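Local coordinates for probable leucine/isoleucine/valine-binding protein (Rhodopirellula baltica, PDB 4KV7) that probably binds leucine, isoleucine, valine or a related small ligand, as a periplasmic binding protein of the leucine-binding family, at residues A139-A144 and T270-H275; D166-D171 and L246-V251; A345-G350 and Q355-V360; D147-K152 and A219-G224. The protein carries 1 engineered substitution. All coordinates share one frame; numbering follows the deposited sequence.

Contact 1 of 4, residues A139-A144 and T270-H275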
loop_
_atom_site.group_PDB
_atom_site.type_symbol
_atom_site.label_atom_id
_atom_site.label_comp_id
_atom_site.label_asym_id
_atom_site.label_seq_id
_atom_site.Cartn_x
_atom_site.Cartn_y
_atom_site.Cartn_z
ATOM N N ALA A 139 11.637 0.287 -0.201
ATOM C CA ALA A 139 12.992 0.715 -0.532
ATOM C C ALA A 139 12.945 1.966 -1.411
ATOM O O ALA A 139 13.719 2.910 -1.207
ATOM C CB ALA A 139 13.747 -0.400 -1.230
ATOM N N GLU A 140 12.056 1.967 -2.397
ATOM C CA GLU A 140 11.914 3.125 -3.277
ATOM C C GLU A 140 11.356 4.356 -2.559
ATOM O O GLU A 140 11.810 5.470 -2.794
ATOM C CB GLU A 140 11.097 2.739 -4.517
ATOM C CG GLU A 140 11.883 1.780 -5.414
ATOM C CD GLU A 140 11.055 1.025 -6.445
ATOM O OE1 GLU A 140 9.858 0.768 -6.228
ATOM O OE2 GLU A 140 11.638 0.659 -7.485
ATOM N N GLU A 141 10.383 4.165 -1.675
ATOM C CA GLU A 141 9.836 5.300 -0.934
ATOM C C GLU A 141 10.885 5.920 -0.028
ATOM O O GLU A 141 11.047 7.149 0.011
ATOM C CB GLU A 141 8.623 4.898 -0.093
ATOM C CG GLU A 141 7.406 4.483 -0.897
ATOM C CD GLU A 141 6.213 4.236 -0.005
ATOM O OE1 GLU A 141 5.812 5.159 0.726
ATOM O OE2 GLU A 141 5.667 3.109 -0.010
ATOM N N THR A 142 11.580 5.068 0.716
ATOM C CA THR A 142 12.582 5.556 1.668
ATOM C C THR A 142 13.787 6.178 0.986
ATOM O O THR A 142 14.372 7.126 1.507
ATOM C CB THR A 142 13.021 4.475 2.685
ATOM O OG1 THR A 142 13.521 3.326 1.992
ATOM C CG2 THR A 142 11.865 4.085 3.611
ATOM N N ALA A 143 14.159 5.666 -0.180
ATOM C CA ALA A 143 15.245 6.276 -0.942
ATOM C C ALA A 143 14.852 7.691 -1.342
ATOM O O ALA A 143 15.662 8.619 -1.245
ATOM C CB ALA A 143 15.574 5.435 -2.174
ATOM N N ALA A 144 13.625 7.862 -1.817
ATOM C CA ALA A 144 13.166 9.189 -2.221
ATOM C C ALA A 144 13.196 10.165 -1.043
ATOM O O ALA A 144 13.661 11.295 -1.180
ATOM C CB ALA A 144 11.780 9.110 -2.822
ATOM N N THR A 270 4.731 9.765 1.507
ATOM C CA THR A 270 4.962 9.255 0.170
ATOM C C THR A 270 3.846 8.301 -0.233
ATOM O O THR A 270 3.476 7.407 0.535
ATOM C CB THR A 270 6.326 8.561 0.042
ATOM O OG1 THR A 270 6.524 7.669 1.141
ATOM C CG2 THR A 270 7.446 9.579 0.050
ATOM N N GLN A 271 3.328 8.482 -1.442
ATOM C CA GLN A 271 2.284 7.625 -1.983
ATOM C C GLN A 271 2.779 6.820 -3.172
ATOM O O GLN A 271 3.732 7.212 -3.856
ATOM C CB GLN A 271 1.071 8.461 -2.396
ATOM C CG GLN A 271 0.554 9.404 -1.311
ATOM C CD GLN A 271 0.278 8.696 -0.003
ATOM O OE1 GLN A 271 -0.383 7.663 0.026
ATOM N NE2 GLN A 271 0.782 9.247 1.089
ATOM N N VAL A 272 2.100 5.707 -3.430
ATOM C CA VAL A 272 2.406 4.852 -4.562
ATOM C C VAL A 272 1.390 5.026 -5.690
ATOM O O VAL A 272 1.391 4.261 -6.660
ATOM C CB VAL A 272 2.511 3.374 -4.144
ATOM C CG1 VAL A 272 3.661 3.185 -3.160
ATOM C CG2 VAL A 272 1.189 2.884 -3.553
ATOM N N VAL A 273 0.554 6.045 -5.550
ATOM C CA VAL A 273 -0.452 6.431 -6.536
ATOM C C VAL A 273 -0.416 7.953 -6.643
ATOM O O VAL A 273 0.028 8.627 -5.708
ATOM C CB VAL A 273 -1.880 5.987 -6.111
ATOM C CG1 VAL A 273 -1.977 4.463 -6.075
ATOM C CG2 VAL A 273 -2.261 6.589 -4.759
ATOM N N PRO A 274 -0.875 8.513 -7.769
ATOM C CA PRO A 274 -0.999 9.970 -7.876
ATOM C C PRO A 274 -2.107 10.465 -6.949
ATOM O O PRO A 274 -2.799 9.684 -6.295
ATOM C CB PRO A 274 -1.360 10.179 -9.347
ATOM C CG PRO A 274 -2.039 8.918 -9.737
ATOM C CD PRO A 274 -1.323 7.832 -8.994
ATOM N N HIS A 275 -2.262 11.778 -6.856
ATOM C CA HIS A 275 -3.236 12.314 -5.927
ATOM C C HIS A 275 -4.639 12.046 -6.450
ATOM O O HIS A 275 -4.890 12.147 -7.648
ATOM C CB HIS A 275 -3.032 13.808 -5.714
ATOM C CG HIS A 275 -3.644 14.295 -4.447
ATOM N ND1 HIS A 275 -5.009 14.376 -4.266
ATOM C CD2 HIS A 275 -3.084 14.660 -3.272
ATOM C CE1 HIS A 275 -5.261 14.797 -3.037
ATOM N NE2 HIS A 275 -4.109 14.980 -2.416
#
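Glu141 and Thr270 show how one buried carboxylate can tie a helix to the end of a strand. The hydroxyl OG1 of Thr270 donates to OE1 of Glu141 at 2.6 Å, a short bond that meets the lone pair pointing away from the other carboxylate oxygen. The acid reaches it because its chain is stretched beyond CG (chi2 -174°), while CG itself lies anti to the carbonyl carbon. Thr270 in turn places OG1 between its own N and C (chi1 47°), aimed at the helix. This is the tight part: OE1 also comes within 3.2 Å of Thr270 O, an acceptor facing an acceptor, whose cost may be offset by the bonds the carboxylate makes. The second oxygen is held as well, since Glu141 OE2 bonds to Ser249 OG, so both oxygens are satisfied although buried, and the group is fixed in rotation. Packing is looser around it. Only one methyl of Val272, CG1, comes up to the carboxylate, 3.7 Å from Glu141 OE2, and the methyl CB of Ala144 stays 5.2 Å from Thr270 CG2, on a partly exposed part of the helix. Behind Thr270, strand 268-271 pairs with strand 244-247 through Ala247, and Trp361 of strand 361-365 bonds to the backbone of Gln271; helix 138-151 lies over this sheet, and helix 301-319 meets the side chains of Gln271 and Val272.

Contact 2 of 4, residues D166-D171 and L246-V251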
loop_
_atom_site.group_PDB
_atom_site.type_symbol
_atom_site.label_atom_id
_atom_site.label_comp_id
_atom_site.label_asym_id
_atom_site.label_seq_id
_atom_site.Cartn_x
_atom_site.Cartn_y
_atom_site.Cartn_z
ATOM N N ASP A 166 8.207 -5.533 13.629
ATOM C CA ASP A 166 7.938 -6.767 12.903
ATOM C C ASP A 166 8.534 -6.647 11.512
ATOM O O ASP A 166 9.321 -5.727 11.242
ATOM C CB ASP A 166 6.428 -7.097 12.851
ATOM C CG ASP A 166 5.605 -6.064 12.098
ATOM O OD1 ASP A 166 6.182 -5.189 11.417
ATOM O OD2 ASP A 166 4.353 -6.153 12.164
ATOM N N SER A 167 8.157 -7.562 10.624
ATOM C CA SER A 167 8.738 -7.576 9.286
ATOM C C SER A 167 8.409 -6.337 8.448
ATOM O O SER A 167 9.162 -5.995 7.528
ATOM C CB SER A 167 8.314 -8.831 8.538
ATOM O OG SER A 167 6.901 -8.956 8.524
ATOM N N TYR A 168 7.302 -5.655 8.734
ATOM C CA TYR A 168 6.975 -4.410 8.046
ATOM C C TYR A 168 7.967 -3.324 8.435
ATOM O O TYR A 168 8.628 -2.714 7.579
ATOM C CB TYR A 168 5.538 -3.985 8.382
ATOM C CG TYR A 168 5.166 -2.561 8.057
ATOM C CD1 TYR A 168 5.616 -1.927 6.894
ATOM C CD2 TYR A 168 4.314 -1.852 8.899
ATOM C CE1 TYR A 168 5.226 -0.651 6.594
ATOM C CE2 TYR A 168 3.925 -0.562 8.615
ATOM C CZ TYR A 168 4.402 0.047 7.466
ATOM O OH TYR A 168 4.031 1.340 7.164
ATOM N N GLY A 169 8.073 -3.069 9.731
ATOM C CA GLY A 169 8.973 -2.039 10.195
ATOM C C GLY A 169 10.409 -2.351 9.837
ATOM O O GLY A 169 11.163 -1.447 9.448
ATOM N N ASP A 170 10.803 -3.612 9.965
ATOM C CA ASP A 170 12.139 -4.033 9.557
ATOM C C ASP A 170 12.411 -3.639 8.107
ATOM O O ASP A 170 13.477 -3.112 7.785
ATOM C CB ASP A 170 12.303 -5.555 9.658
ATOM C CG ASP A 170 12.387 -6.073 11.086
ATOM O OD1 ASP A 170 12.434 -5.282 12.054
ATOM O OD2 ASP A 170 12.412 -7.316 11.219
ATOM N N ASP A 171 11.458 -3.919 7.221
ATOM C CA ASP A 171 11.676 -3.679 5.804
ATOM C C ASP A 171 11.850 -2.194 5.493
ATOM O O ASP A 171 12.743 -1.811 4.730
ATOM C CB ASP A 171 10.546 -4.285 4.978
ATOM C CG ASP A 171 10.924 -4.433 3.524
ATOM O OD1 ASP A 171 11.675 -5.374 3.220
ATOM O OD2 ASP A 171 10.486 -3.611 2.707
ATOM N N LEU A 246 7.779 12.062 8.346
ATOM C CA LEU A 246 7.507 11.561 6.998
ATOM C C LEU A 246 6.878 10.186 7.102
ATOM O O LEU A 246 7.462 9.282 7.698
ATOM C CB LEU A 246 8.783 11.444 6.162
ATOM C CG LEU A 246 9.603 12.727 6.003
ATOM C CD1 LEU A 246 10.703 12.837 7.059
ATOM C CD2 LEU A 246 10.193 12.813 4.603
ATOM N N ALA A 247 5.706 10.011 6.500
ATOM C CA ALA A 247 4.963 8.758 6.575
ATOM C C ALA A 247 5.090 8.001 5.264
ATOM O O ALA A 247 4.899 8.577 4.185
ATOM C CB ALA A 247 3.505 9.051 6.857
ATOM N N VAL A 248 5.378 6.710 5.338
ATOM C CA VAL A 248 5.316 5.894 4.126
ATOM C C VAL A 248 3.862 5.665 3.732
ATOM O O VAL A 248 2.924 5.920 4.513
ATOM C CB VAL A 248 6.074 4.551 4.246
ATOM C CG1 VAL A 248 7.558 4.794 4.537
ATOM C CG2 VAL A 248 5.447 3.644 5.286
ATOM N N SER A 249 3.675 5.141 2.529
ATOM C CA SER A 249 2.355 4.929 1.952
ATOM C C SER A 249 1.395 4.164 2.860
ATOM O O SER A 249 0.214 4.519 2.984
ATOM C CB SER A 249 2.521 4.172 0.636
ATOM O OG SER A 249 3.192 2.952 0.877
ATOM N N PHE A 250 1.901 3.102 3.467
ATOM C CA PHE A 250 1.102 2.156 4.226
ATOM C C PHE A 250 0.494 2.778 5.479
ATOM O O PHE A 250 -0.489 2.259 5.991
ATOM C CB PHE A 250 1.985 0.958 4.613
ATOM C CG PHE A 250 1.236 -0.213 5.201
ATOM C CD1 PHE A 250 0.996 -0.303 6.567
ATOM C CD2 PHE A 250 0.800 -1.247 4.381
ATOM C CE1 PHE A 250 0.320 -1.380 7.098
ATOM C CE2 PHE A 250 0.108 -2.318 4.907
ATOM C CZ PHE A 250 -0.135 -2.387 6.276
ATOM N N VAL A 251 1.071 3.868 5.990
ATOM C CA VAL A 251 0.526 4.512 7.183
ATOM C C VAL A 251 -0.950 4.838 7.004
ATOM O O VAL A 251 -1.741 4.664 7.927
ATOM C CB VAL A 251 1.319 5.794 7.531
ATOM C CG1 VAL A 251 0.659 6.562 8.671
ATOM C CG2 VAL A 251 2.752 5.442 7.886
#
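The phenol oxygen of Tyr168 is hydrogen-bonded to the carbonyl O of Gly224 and has two carbon neighbours from residues 246-251. Val248 CG2 and Phe250 CB each lie 3.3 Å from Tyr168 OH, roughly at right angles to one another as seen from that oxygen, while its bond goes to Gly224 O. Val248 CG2 comes in at the edge of the tyrosine ring, near its plane, and from the direction opposite to that in which the tyrosine extends. Phe250 arrives obliquely: the ring centroids are 4.7 Å apart and the planes make 54°, with Phe250 CD1 3.5 Å from Tyr168 CZ. Both aromatic side chains leave their backbones with CG anti to N (chi1 164° for Tyr168, -170° for Phe250), and these torsions carry the two rings together across CA atoms 9.6 Å apart. Asp166 is the N-cap of helix 167-183, its OD1 accepting weak bonds from Tyr168 N and Gly169 N. Tyr68, Phe116 and Tyr138 add further rings around the pair, and a formic acid molecule, probably from crystallisation, lies about 3 Å from the Tyr168 side chain, measured between nearest atoms. A helix start beside the carboxyl ends of parallel strands, lined with aromatic rings, is consistent with the ligand cleft of a periplasmic binding protein.

Contact 3 of 4, residues A345-G350 and Q355-V360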
loop_
_atom_site.group_PDB
_atom_site.type_symbol
_atom_site.label_atom_id
_atom_site.label_comp_id
_atom_site.label_asym_id
_atom_site.label_seq_id
_atom_site.Cartn_x
_atom_site.Cartn_y
_atom_site.Cartn_z
ATOM N N ALA A 345 2.367 7.906 -16.949
ATOM C CA ALA A 345 3.596 7.195 -17.281
ATOM C C ALA A 345 3.299 5.704 -17.382
ATOM O O ALA A 345 2.425 5.191 -16.671
ATOM C CB ALA A 345 4.662 7.453 -16.231
ATOM N N PRO A 346 4.022 4.997 -18.268
ATOM C CA PRO A 346 3.715 3.585 -18.510
ATOM C C PRO A 346 4.038 2.668 -17.338
ATOM O O PRO A 346 4.937 2.923 -16.537
ATOM C CB PRO A 346 4.602 3.236 -19.711
ATOM C CG PRO A 346 5.733 4.192 -19.622
ATOM C CD PRO A 346 5.134 5.466 -19.113
ATOM N N LEU A 347 3.259 1.601 -17.250
ATOM C CA LEU A 347 3.510 0.504 -16.328
ATOM C C LEU A 347 4.148 -0.627 -17.119
ATOM O O LEU A 347 3.968 -0.711 -18.329
ATOM C CB LEU A 347 2.194 0.032 -15.711
ATOM C CG LEU A 347 1.434 1.094 -14.920
ATOM C CD1 LEU A 347 0.166 0.489 -14.356
ATOM C CD2 LEU A 347 2.295 1.631 -13.800
ATOM N N THR A 348 4.897 -1.493 -16.445
ATOM C CA THR A 348 5.555 -2.605 -17.116
ATOM C C THR A 348 5.449 -3.873 -16.282
ATOM O O THR A 348 5.828 -3.889 -15.101
ATOM C CB THR A 348 7.045 -2.309 -17.365
ATOM O OG1 THR A 348 7.655 -1.873 -16.143
ATOM C CG2 THR A 348 7.209 -1.227 -18.409
ATOM N N LEU A 349 4.933 -4.933 -16.901
ATOM C CA LEU A 349 4.913 -6.248 -16.277
ATOM C C LEU A 349 5.367 -7.266 -17.303
ATOM O O LEU A 349 5.186 -7.065 -18.503
ATOM C CB LEU A 349 3.507 -6.596 -15.786
ATOM C CG LEU A 349 3.044 -5.856 -14.527
ATOM C CD1 LEU A 349 1.577 -6.145 -14.239
ATOM C CD2 LEU A 349 3.908 -6.230 -13.315
ATOM N N GLY A 350 5.964 -8.356 -16.845
ATOM C CA GLY A 350 6.401 -9.410 -17.739
ATOM C C GLY A 350 6.854 -10.621 -16.953
ATOM O O GLY A 350 6.833 -10.593 -15.725
ATOM N N GLN A 355 6.848 -6.006 -10.866
ATOM C CA GLN A 355 6.425 -4.777 -10.208
ATOM C C GLN A 355 6.116 -3.742 -11.277
ATOM O O GLN A 355 6.999 -3.332 -12.035
ATOM C CB GLN A 355 7.476 -4.262 -9.226
ATOM C CG GLN A 355 7.001 -3.045 -8.440
ATOM C CD GLN A 355 8.073 -2.506 -7.533
ATOM O OE1 GLN A 355 8.527 -3.200 -6.613
ATOM N NE2 GLN A 355 8.504 -1.283 -7.788
ATOM N N ALA A 356 4.859 -3.329 -11.353
ATOM C CA ALA A 356 4.403 -2.533 -12.482
ATOM C C ALA A 356 4.948 -1.111 -12.475
ATOM O O ALA A 356 5.229 -0.550 -13.533
ATOM C CB ALA A 356 2.889 -2.519 -12.532
ATOM N N SER A 357 5.073 -0.536 -11.279
ATOM C CA SER A 357 5.422 0.869 -11.090
ATOM C C SER A 357 6.545 1.017 -10.070
ATOM O O SER A 357 6.541 0.314 -9.061
ATOM C CB SER A 357 4.178 1.615 -10.583
ATOM O OG SER A 357 4.492 2.929 -10.154
ATOM N N SER A 358 7.477 1.939 -10.307
ATOM C CA SER A 358 8.451 2.357 -9.284
ATOM C C SER A 358 8.209 3.799 -8.854
ATOM O O SER A 358 9.009 4.375 -8.122
ATOM C CB SER A 358 9.896 2.207 -9.775
ATOM O OG SER A 358 10.308 0.850 -9.791
ATOM N N LYS A 359 7.103 4.388 -9.300
ATOM C CA LYS A 359 6.878 5.804 -9.070
ATOM C C LYS A 359 6.414 6.082 -7.645
ATOM O O LYS A 359 5.576 5.366 -7.086
ATOM C CB LYS A 359 5.872 6.349 -10.075
ATOM C CG LYS A 359 5.830 7.864 -10.170
ATOM C CD LYS A 359 5.437 8.301 -11.576
ATOM C CE LYS A 359 5.216 9.797 -11.662
ATOM N NZ LYS A 359 4.664 10.176 -12.999
ATOM N N VAL A 360 6.981 7.132 -7.068
ATOM C CA VAL A 360 6.653 7.567 -5.718
ATOM C C VAL A 360 6.169 9.008 -5.821
ATOM O O VAL A 360 6.870 9.865 -6.379
ATOM C CB VAL A 360 7.885 7.469 -4.801
ATOM C CG1 VAL A 360 7.604 8.089 -3.437
ATOM C CG2 VAL A 360 8.337 6.010 -4.671
HETATM O O HOH W 1 9.384 -1.379 -13.591
#
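Residues 345-350 and 355-360 run antiparallel, their end-to-end directions 167° apart, and touch most closely where Thr348 N donates to Ala356 O at 3.1 Å. Two CA-H...O contacts extend that link: Ala356 CA points almost straight at Thr348 O over 3.3 Å (172° at the hydrogen), and Leu347 CA approaches Ala356 O less directly. The methyl of Ala356 is packed against two leucines. Leu349 CG is 3.9 Å from Ala356 CB, and the same leucine lays CD2 against the Ala356 backbone N; Leu347 CB also rests against the methyl, with CD2 reaching on to Ser357 CB at 3.7 Å. Ser357 opens an ST turn, its OG accepting from Lys359 N. Gln355 is extended, CG anti to the backbone N (chi1 -175°), and NE2 donates to Ser357 O at 2.8 Å as well as to Glu140 OE1. A water joins Thr348 OG1 to Gln355 O, weakly on the carbonyl side. The pair bridges two parts of the fold: strand 347-349 bonds through its backbone to Gly337 and Phe339, Ala356 and Ser357 to Asn133 and Tyr134. Across it, one direct backbone bond is supplemented by CA-H...O contacts and leucine-alanine packing.

Contact 4 of 4, residues D147-K152 and A219-G224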
loop_
_atom_site.group_PDB
_atom_site.type_symbol
_atom_site.label_atom_id
_atom_site.label_comp_id
_atom_site.label_asym_id
_atom_site.label_seq_id
_atom_site.Cartn_x
_atom_site.Cartn_y
_atom_site.Cartn_z
ATOM N N ASP A 147 17.045 10.842 0.085
ATOM C CA ASP A 147 17.748 11.699 -0.860
ATOM C C ASP A 147 17.250 13.137 -0.762
ATOM O O ASP A 147 18.040 14.077 -0.812
ATOM C CB ASP A 147 17.582 11.195 -2.298
ATOM C CG ASP A 147 18.364 9.920 -2.583
ATOM O OD1 ASP A 147 19.289 9.589 -1.818
ATOM O OD2 ASP A 147 18.040 9.246 -3.589
ATOM N N ALA A 148 15.940 13.307 -0.612
ATOM C CA ALA A 148 15.379 14.652 -0.539
ATOM C C ALA A 148 15.766 15.371 0.749
ATOM O O ALA A 148 16.022 16.570 0.735
ATOM C CB ALA A 148 13.883 14.605 -0.685
ATOM N N LEU A 149 15.800 14.640 1.859
ATOM C CA LEU A 149 16.212 15.219 3.131
ATOM C C LEU A 149 17.661 15.687 3.081
ATOM O O LEU A 149 17.984 16.795 3.508
ATOM C CB LEU A 149 16.015 14.206 4.262
ATOM C CG LEU A 149 14.559 13.968 4.655
ATOM C CD1 LEU A 149 14.423 12.675 5.434
ATOM C CD2 LEU A 149 14.049 15.151 5.479
ATOM N N VAL A 150 18.530 14.822 2.571
ATOM C CA VAL A 150 19.945 15.143 2.491
ATOM C C VAL A 150 20.178 16.318 1.547
ATOM O O VAL A 150 21.015 17.168 1.819
ATOM C CB VAL A 150 20.764 13.904 2.068
ATOM C CG1 VAL A 150 22.203 14.270 1.757
ATOM C CG2 VAL A 150 20.697 12.841 3.163
ATOM N N ALA A 151 19.418 16.393 0.461
ATOM C CA ALA A 151 19.549 17.516 -0.466
ATOM C C ALA A 151 19.198 18.853 0.203
ATOM O O ALA A 151 19.679 19.903 -0.212
ATOM C CB ALA A 151 18.689 17.285 -1.703
ATOM N N LYS A 152 18.361 18.803 1.239
ATOM C CA LYS A 152 17.962 20.002 1.969
ATOM C C LYS A 152 18.873 20.304 3.156
ATOM O O LYS A 152 18.647 21.268 3.888
ATOM C CB LYS A 152 16.510 19.894 2.439
ATOM C CG LYS A 152 15.499 20.049 1.322
ATOM C CD LYS A 152 15.682 21.386 0.625
ATOM C CE LYS A 152 14.887 21.456 -0.661
ATOM N NZ LYS A 152 15.170 22.715 -1.409
ATOM N N ALA A 219 14.498 14.621 11.414
ATOM C CA ALA A 219 13.480 14.019 10.579
ATOM C C ALA A 219 13.201 12.645 11.141
ATOM O O ALA A 219 14.131 11.944 11.557
ATOM C CB ALA A 219 13.971 13.899 9.134
ATOM N N VAL A 220 11.931 12.260 11.157
ATOM C CA VAL A 220 11.537 10.931 11.599
ATOM C C VAL A 220 10.688 10.287 10.514
ATOM O O VAL A 220 9.602 10.771 10.179
ATOM C CB VAL A 220 10.754 10.965 12.926
ATOM C CG1 VAL A 220 10.264 9.580 13.297
ATOM C CG2 VAL A 220 11.624 11.528 14.040
ATOM N N ILE A 221 11.206 9.196 9.959
ATOM C CA ILE A 221 10.517 8.393 8.964
ATOM C C ILE A 221 9.680 7.352 9.691
ATOM O O ILE A 221 10.194 6.540 10.473
ATOM C CB ILE A 221 11.526 7.758 7.973
ATOM C CG1 ILE A 221 12.157 8.862 7.117
ATOM C CG2 ILE A 221 10.842 6.727 7.085
ATOM C CD1 ILE A 221 13.364 8.425 6.273
HETATM N N MSE A 222 8.378 7.393 9.433
HETATM C CA MSE A 222 7.413 6.540 10.122
HETATM C C MSE A 222 7.001 5.368 9.249
HETATM O O MSE A 222 6.394 5.542 8.180
HETATM C CB MSE A 222 6.183 7.349 10.527
HETATM C CG MSE A 222 6.524 8.545 11.396
HETATM SE SE MSE A 222 5.000 9.515 12.112
HETATM C CE MSE A 222 4.097 9.884 10.434
ATOM N N VAL A 223 7.353 4.176 9.710
ATOM C CA VAL A 223 7.017 2.938 9.023
ATOM C C VAL A 223 6.038 2.206 9.939
ATOM O O VAL A 223 6.398 1.283 10.671
ATOM C CB VAL A 223 8.283 2.090 8.724
ATOM C CG1 VAL A 223 7.920 0.908 7.856
ATOM C CG2 VAL A 223 9.376 2.935 8.056
ATOM N N GLY A 224 4.795 2.674 9.922
ATOM C CA GLY A 224 3.797 2.204 10.852
ATOM C C GLY A 224 2.412 2.320 10.271
ATOM O O GLY A 224 2.259 2.400 9.056
#
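Leu149 and Ala219 meet where helix 138-151 lies over the sheet, their CA atoms 8.0 Å apart, and the leucine supplies nearly all the reach. Its CB points at the strand but is still too far from it for contact. At CG, anti to the carbonyl carbon (chi1 -73°), the chain is directed onward, and the fork that follows does the touching. Leu149 CD2 ends 3.9 Å from Ala219 CB, and CD1 comes to the same methyl at 3.9 Å, so Ala219 CB sits opposite the opening of the fork with one branch to each side. Leu149 CD1 has a second, looser neighbour, Ile221 CD1 at 4.5 Å, the end of an isoleucine side chain that extends from the strand (chi2 169°). Leu149 CD1 also nears Leu246 on the adjoining strand. Such branched residues on a helix against alternate residues of a parallel strand make up the usual helix-sheet interface of a three-layer alpha/beta domain, and strand 219-223 runs inside this sheet, between 159-164 and 244-247. Ala219 and Ile221 point to the helix, whereas Val220 points away from it. Ile221 packs further on Ile159 and Phe161 of strand 159-164. On the helix, Leu149 also meets Leu378 of the C-terminal loop.

Overall arrangement
Contacts 1, 2 and 4 belong to one sheet. Contacts 1 and 4 share helix 138-151, with centres 12 Å apart; contacts 2 and 4 stand 13 Å apart on adjacent strands, joined by a backbone bond from Met222 N to Leu246 O (2.7 Å). Along the chain their segments alternate, while those of contact 2 both fall within the span of contact 1. Contact 3 follows later in sequence, yet Glu140 of residues 139-144 draws it in: OE2 lies 2.7 Å from Ser358 OG, and OE1 bonds to Gln355 NE2. Contact 2, beside the formate, is 21 Å from contact 3 between centres and does not touch it.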